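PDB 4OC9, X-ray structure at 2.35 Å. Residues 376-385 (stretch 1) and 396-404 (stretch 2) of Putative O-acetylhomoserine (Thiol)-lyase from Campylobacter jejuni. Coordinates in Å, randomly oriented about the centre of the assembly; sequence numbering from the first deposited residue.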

# COMPACT_ATOMS: atom_id res chain seq x y z
N ILE D 376 -8.42 -14.43 21.68
CA ILE D 376 -9.35 -15.28 22.43
C ILE D 376 -10.77 -15.08 21.99
O ILE D 376 -11.14 -14.00 21.59
N ILE D 377 -11.55 -16.14 22.06
CA ILE D 377 -12.95 -16.13 21.70
C ILE D 377 -13.74 -17.31 22.29
O ILE D 377 -13.16 -18.31 22.67
N HIS D 378 -15.06 -17.14 22.40
CA HIS D 378 -16.01 -18.15 22.91
C HIS D 378 -16.88 -18.61 21.72
O HIS D 378 -17.91 -18.01 21.45
N PRO D 379 -16.47 -19.68 21.02
CA PRO D 379 -17.15 -20.24 19.82
C PRO D 379 -18.66 -20.45 19.77
O PRO D 379 -19.30 -20.14 18.75
N ALA D 380 -19.24 -21.02 20.80
CA ALA D 380 -20.69 -21.25 20.76
C ALA D 380 -21.51 -20.00 20.34
O ALA D 380 -22.32 -20.08 19.41
N SER D 381 -21.27 -18.86 21.00
CA SER D 381 -22.00 -17.61 20.72
C SER D 381 -21.32 -16.73 19.66
O SER D 381 -21.68 -15.54 19.47
N THR D 382 -20.38 -17.30 18.92
CA THR D 382 -19.66 -16.51 17.99
C THR D 382 -19.29 -17.22 16.66
O THR D 382 -20.11 -17.23 15.73
N THR D 383 -18.10 -17.80 16.56
CA THR D 383 -17.62 -18.47 15.31
C THR D 383 -18.46 -19.65 14.85
O THR D 383 -18.53 -19.96 13.66
N HIS D 384 -19.07 -20.33 15.80
CA HIS D 384 -19.92 -21.47 15.51
C HIS D 384 -21.33 -21.21 16.04
O HIS D 384 -22.10 -22.11 16.38
N SER D 385 -21.66 -19.92 16.05
CA SER D 385 -22.95 -19.41 16.48
C SER D 385 -24.07 -19.90 15.54
O SER D 385 -25.20 -20.11 15.97
N GLY D 396 -17.77 -31.23 18.88
CA GLY D 396 -17.20 -31.22 20.22
C GLY D 396 -17.03 -29.85 20.83
O GLY D 396 -15.95 -29.54 21.25
N ILE D 397 -18.07 -29.01 20.86
CA ILE D 397 -17.98 -27.67 21.46
C ILE D 397 -19.05 -27.56 22.54
O ILE D 397 -20.09 -28.15 22.41
N THR D 398 -18.79 -26.83 23.62
CA THR D 398 -19.76 -26.66 24.68
C THR D 398 -19.89 -25.19 25.05
O THR D 398 -19.19 -24.36 24.55
N LYS D 399 -20.77 -24.89 25.99
CA LYS D 399 -20.95 -23.53 26.46
C LYS D 399 -19.76 -23.03 27.30
O LYS D 399 -19.64 -21.83 27.58
N ALA D 400 -18.92 -23.97 27.74
CA ALA D 400 -17.76 -23.63 28.56
C ALA D 400 -16.48 -23.56 27.73
O ALA D 400 -15.43 -23.19 28.23
N THR D 401 -16.60 -23.89 26.44
CA THR D 401 -15.44 -23.90 25.54
C THR D 401 -14.87 -22.56 25.14
O THR D 401 -15.59 -21.64 24.76
N ILE D 402 -13.55 -22.47 25.23
CA ILE D 402 -12.81 -21.27 24.86
C ILE D 402 -11.76 -21.65 23.86
O ILE D 402 -11.12 -22.68 24.03
N ARG D 403 -11.59 -20.82 22.84
CA ARG D 403 -10.60 -21.08 21.82
C ARG D 403 -9.54 -19.98 21.91
O ARG D 403 -9.88 -18.82 22.08
N LEU D 404 -8.28 -20.37 21.83
CA LEU D 404 -7.20 -19.43 21.89
C LEU D 404 -6.33 -19.53 20.67
O LEU D 404 -6.13 -20.59 20.14

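The most unusual feature of this contact is a histidine whose CA-to-CB bond points away from the opposing stretch, yet whose ring makes the one direct side-chain hydrogen bond across it. With chi1 at 180° (t) and chi2 at -80°, the H378 ring swings back so that NE2 donates to K399 O at 2.7 Å, with an N-H...O angle of 164°. The acceptor lies at the ring edge, near its plane, as an in-plane N-H requires. At ND1, a weak 3.3 Å hydrogen bond to S381 OG ties the ring to its own stretch.

Beside it, water 1 bridges the two stretches: it donates to T398 O (2.6 Å) and T401 O (2.7 Å) and accepts a weak bond from A380 N (3.3 Å).

Where the strands pair, I377 N to R403 O (3.2 Å) and R403 N to I377 O (3.0 Å) fix the antiparallel register, placing both side chains on one face. R403 (chi1 t, chi2 t, chi3 p) lays its guanidinium against I377 CG2, which sits over one face, 3.7 Å from CZ; T383 CG2 approaches the edge, 3.7 Å from NH2. The polar link of the R403 side chain to stretch 1 runs through a water: water 2 accepts from R403 NE at 2.5 Å and lies 2.5 Å from T383 OG1, itself hydrogen-bonded to H384 ND1 at 2.8 Å. P379 points toward stretch 2, its CG 3.9 Å from R403 CB.

On the face shared by I376 and L404, packing is apolar. I376 (t, t) brings CG1 to 3.6 Å from L404 CD2 and 3.9 Å from I402 CG2.

I397 (m, t) points toward stretch 1. Its CD1 lies 4.2 Å from the centroid of the H384 ring, 24° off the normal, a CH-pi contact over the face, while its CG2 is 4.3 Å from P379 CB.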

# COMPACT_ATOMS: atom_id res chain seq x y z
CB ILE D 376 -9.22 -15.02 23.94
CG1 ILE D 376 -10.17 -15.93 24.74
CG2 ILE D 376 -9.48 -13.57 24.29
CD1 ILE D 376 -9.94 -15.94 26.25
CB ILE D 377 -13.13 -16.21 20.20
CG1 ILE D 377 -14.52 -15.56 19.90
CG2 ILE D 377 -12.80 -17.67 19.73
CD1 ILE D 377 -14.53 -14.87 18.58
CB HIS D 378 -16.93 -17.52 23.94
CG HIS D 378 -17.92 -18.47 24.53
ND1 HIS D 378 -19.09 -18.82 23.88
CD2 HIS D 378 -17.94 -19.12 25.72
CE1 HIS D 378 -19.77 -19.66 24.64
NE2 HIS D 378 -19.09 -19.86 25.76
CB PRO D 379 -16.46 -21.59 19.62
CG PRO D 379 -15.11 -21.39 20.19
CD PRO D 379 -15.31 -20.51 21.39
CB ALA D 380 -21.17 -21.80 22.10
CB SER D 381 -22.04 -16.78 22.01
OG SER D 381 -20.73 -16.36 22.42
CB THR D 382 -18.41 -15.97 18.77
OG1 THR D 382 -18.81 -15.23 19.94
CG2 THR D 382 -17.60 -15.08 17.94
CB THR D 383 -16.15 -18.96 15.43
OG1 THR D 383 -16.04 -19.94 16.48
CG2 THR D 383 -15.20 -17.77 15.70
CB HIS D 384 -19.25 -22.74 16.04
CG HIS D 384 -18.02 -23.09 15.28
ND1 HIS D 384 -16.85 -22.37 15.38
CD2 HIS D 384 -17.76 -24.12 14.44
CE1 HIS D 384 -15.93 -22.91 14.60
NE2 HIS D 384 -16.45 -23.98 14.03
CB SER D 385 -22.92 -17.87 16.48
OG SER D 385 -24.18 -17.33 16.85
CB ILE D 397 -18.23 -26.56 20.43
CG1 ILE D 397 -17.20 -26.63 19.30
CG2 ILE D 397 -18.21 -25.19 21.12
CD1 ILE D 397 -17.46 -25.68 18.13
CB THR D 398 -19.32 -27.36 25.99
OG1 THR D 398 -18.25 -26.63 26.60
CG2 THR D 398 -18.92 -28.83 25.74
CB LYS D 399 -22.26 -23.37 27.27
CG LYS D 399 -23.54 -23.24 26.45
CD LYS D 399 -24.86 -23.25 27.22
CE LYS D 399 -25.01 -22.24 28.35
NZ LYS D 399 -25.23 -20.82 27.97
CB ALA D 400 -17.61 -24.67 29.67
CB THR D 401 -15.77 -24.65 24.26
OG1 THR D 401 -16.16 -26.00 24.57
CG2 THR D 401 -14.56 -24.69 23.37
CB ILE D 402 -12.12 -20.63 26.05
CG1 ILE D 402 -13.17 -19.90 26.87
CG2 ILE D 402 -11.07 -19.59 25.60
CD1 ILE D 402 -12.63 -19.30 28.16
CB ARG D 403 -11.23 -21.01 20.44
CG ARG D 403 -10.28 -21.46 19.34
CD ARG D 403 -10.70 -21.18 17.90
NE ARG D 403 -11.29 -20.01 17.27
CZ ARG D 403 -10.77 -18.88 16.89
NH1 ARG D 403 -9.60 -18.55 17.32
NH2 ARG D 403 -11.54 -17.99 16.26
CB LEU D 404 -6.26 -19.71 23.07
CG LEU D 404 -6.79 -19.71 24.50
CD1 LEU D 404 -5.62 -19.91 25.42
CD2 LEU D 404 -7.49 -18.39 24.83
O HOH W 1 -17.88 -22.29 23.58
O HOH W 2 -13.71 -20.74 17.09